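Local coordinates for protein alpha-pyrone synthesis polyketide synthase-like Pks18 (Mycobacterium tuberculosis, PDB 1TED) that probably makes tri- and tetraketide alpha-pyrones by extending medium- and long-chain aliphatic acyl-CoA starters with malonyl-CoA, as a homodimeric type III polyketide synthase, at residues Gly136-Ala141 / Leu198-Glu203. Residues are numbered along the deposited sequence; the frame is centred on the assembly and turned at random.
Sequences GLLVLA and LVVCIE
Residues 136-141 and 198-203 run side by side as parallel strands, their axes 12° apart, joined by five backbone hydrogen bonds. The bonds use the odd-numbered residues of the first strand and the even-numbered ones of the second: Leu198 N donates to Leu137 O, Leu198 O accepts from Val139 N, Val139 O from Val200 N, and Val200 O from Ala141 N. Ile202 N to Ala141 O closes the series and is the longest, at 3.2 Å. Leu138 and Leu198 lie alongside each other on one face, pointing the same way, with Leu138 CD1 3.9 Å from Leu198 CD2. Leu138 CD1 also reaches Val200 CG2, at 4.1 Å, so it bridges two residues of the partner strand. Leu140 slants across Val200: its CG stands anti to the backbone N (chi1 -169°); from there chi2 (-72°) sets the two methyls, and Leu140 CD2 comes 3.6 Å from Val200 CG1. Leu140 CD2 also lies 4.0 Å from Ile202 CG2. On the reverse face the contacts are looser, Val139 CB meeting Val199 CG2 and Ala141 CB meeting Cys201 SG. Glu203 ends the segment with its carboxylate held by Ser349 OG at OE1 and by Ser143 N and Thr144 OG1 at OE2; its side chain is about 8 Å from that of Cys175, the probable nucleophile, and about 6 Å from a bound myristic acid. In this thiolase-fold sheet, strand 166-171 flanks 135-142 in parallel and strand 226-236 pairs antiparallel with 196-204. Helix 151-159 covers the face of Leu138, Leu140 and Val200, while helix 177-191 packs on Leu137, Val139 and Val199, and helix 349-361 on Cys201 and Glu203.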
loop_
_atom_site.group_PDB
_atom_site.type_symbol
_atom_site.label_atom_id
_atom_site.label_comp_id
_atom_site.label_asym_id
_atom_site.label_seq_id
_atom_site.Cartn_x
_atom_site.Cartn_y
_atom_site.Cartn_z
ATOM N N GLY A 136 -16.586 -6.413 3.495
ATOM C CA GLY A 136 -15.725 -5.965 4.581
ATOM C C GLY A 136 -14.320 -5.453 4.273
ATOM O O GLY A 136 -13.625 -4.982 5.180
ATOM N N LEU A 137 -13.890 -5.531 3.019
ATOM C CA LEU A 137 -12.551 -5.065 2.654
ATOM C C LEU A 137 -12.507 -4.470 1.253
ATOM O O LEU A 137 -13.122 -4.976 0.316
ATOM C CB LEU A 137 -11.539 -6.224 2.742
ATOM C CG LEU A 137 -10.075 -5.996 2.343
ATOM C CD1 LEU A 137 -9.433 -4.946 3.238
ATOM C CD2 LEU A 137 -9.308 -7.308 2.458
ATOM N N LEU A 138 -11.765 -3.384 1.130
ATOM C CA LEU A 138 -11.596 -2.695 -0.132
ATOM C C LEU A 138 -10.103 -2.498 -0.332
ATOM O O LEU A 138 -9.464 -1.785 0.448
ATOM C CB LEU A 138 -12.286 -1.331 -0.087
ATOM C CG LEU A 138 -11.818 -0.300 -1.116
ATOM C CD1 LEU A 138 -12.009 -0.832 -2.515
ATOM C CD2 LEU A 138 -12.606 0.975 -0.941
ATOM N N VAL A 139 -9.539 -3.142 -1.353
ATOM C CA VAL A 139 -8.111 -2.984 -1.623
ATOM C C VAL A 139 -7.946 -2.150 -2.880
ATOM O O VAL A 139 -8.495 -2.463 -3.946
ATOM C CB VAL A 139 -7.393 -4.344 -1.805
ATOM C CG1 VAL A 139 -5.894 -4.122 -1.996
ATOM C CG2 VAL A 139 -7.638 -5.223 -0.599
ATOM N N LEU A 140 -7.187 -1.076 -2.754
ATOM C CA LEU A 140 -6.966 -0.182 -3.878
ATOM C C LEU A 140 -5.484 -0.162 -4.245
ATOM O O LEU A 140 -4.632 0.123 -3.404
ATOM C CB LEU A 140 -7.447 1.220 -3.501
ATOM C CG LEU A 140 -7.570 2.321 -4.556
ATOM C CD1 LEU A 140 -6.188 2.788 -4.985
ATOM C CD2 LEU A 140 -8.401 1.813 -5.733
ATOM N N ALA A 141 -5.183 -0.478 -5.503
ATOM C CA ALA A 141 -3.807 -0.474 -5.971
ATOM C C ALA A 141 -3.595 0.531 -7.101
ATOM O O ALA A 141 -4.460 0.698 -7.975
ATOM C CB ALA A 141 -3.406 -1.864 -6.433
ATOM N N LEU A 198 -13.565 -6.250 -2.041
ATOM C CA LEU A 198 -13.580 -5.534 -3.305
ATOM C C LEU A 198 -12.151 -5.093 -3.607
ATOM O O LEU A 198 -11.511 -4.426 -2.783
ATOM C CB LEU A 198 -14.497 -4.302 -3.220
ATOM C CG LEU A 198 -14.503 -3.355 -4.434
ATOM C CD1 LEU A 198 -15.131 -4.045 -5.634
ATOM C CD2 LEU A 198 -15.287 -2.095 -4.115
ATOM N N VAL A 199 -11.651 -5.493 -4.775
ATOM C CA VAL A 199 -10.304 -5.131 -5.209
ATOM C C VAL A 199 -10.401 -4.182 -6.398
ATOM O O VAL A 199 -11.120 -4.443 -7.363
ATOM C CB VAL A 199 -9.476 -6.383 -5.601
ATOM C CG1 VAL A 199 -8.108 -5.968 -6.120
ATOM C CG2 VAL A 199 -9.293 -7.258 -4.392
ATOM N N VAL A 200 -9.677 -3.073 -6.324
ATOM C CA VAL A 200 -9.728 -2.085 -7.383
ATOM C C VAL A 200 -8.336 -1.631 -7.802
ATOM O O VAL A 200 -7.550 -1.150 -6.985
ATOM C CB VAL A 200 -10.578 -0.849 -6.934
ATOM C CG1 VAL A 200 -10.639 0.189 -8.029
ATOM C CG2 VAL A 200 -11.989 -1.290 -6.573
ATOM N N CYS A 201 -8.032 -1.818 -9.083
ATOM C CA CYS A 201 -6.758 -1.401 -9.640
ATOM C C CYS A 201 -7.102 -0.275 -10.612
ATOM O O CYS A 201 -7.923 -0.445 -11.509
ATOM C CB CYS A 201 -6.085 -2.568 -10.358
ATOM S SG CYS A 201 -5.782 -4.015 -9.304
ATOM N N ILE A 202 -6.491 0.884 -10.412
ATOM C CA ILE A 202 -6.760 2.045 -11.248
ATOM C C ILE A 202 -5.427 2.634 -11.679
ATOM O O ILE A 202 -4.580 2.970 -10.851
ATOM C CB ILE A 202 -7.586 3.104 -10.462
ATOM C CG1 ILE A 202 -7.711 4.397 -11.270
ATOM C CG2 ILE A 202 -6.945 3.362 -9.108
ATOM C CD1 ILE A 202 -8.762 4.348 -12.363
ATOM N N GLU A 203 -5.232 2.761 -12.980
ATOM C CA GLU A 203 -3.967 3.270 -13.454
ATOM C C GLU A 203 -4.170 4.367 -14.485
ATOM O O GLU A 203 -4.796 4.161 -15.530
ATOM C CB GLU A 203 -3.152 2.104 -14.019
ATOM C CG GLU A 203 -1.705 2.045 -13.542
ATOM C CD GLU A 203 -1.537 1.735 -12.052
ATOM O OE1 GLU A 203 -1.851 0.600 -11.628
ATOM O OE2 GLU A 203 -1.079 2.627 -11.310
#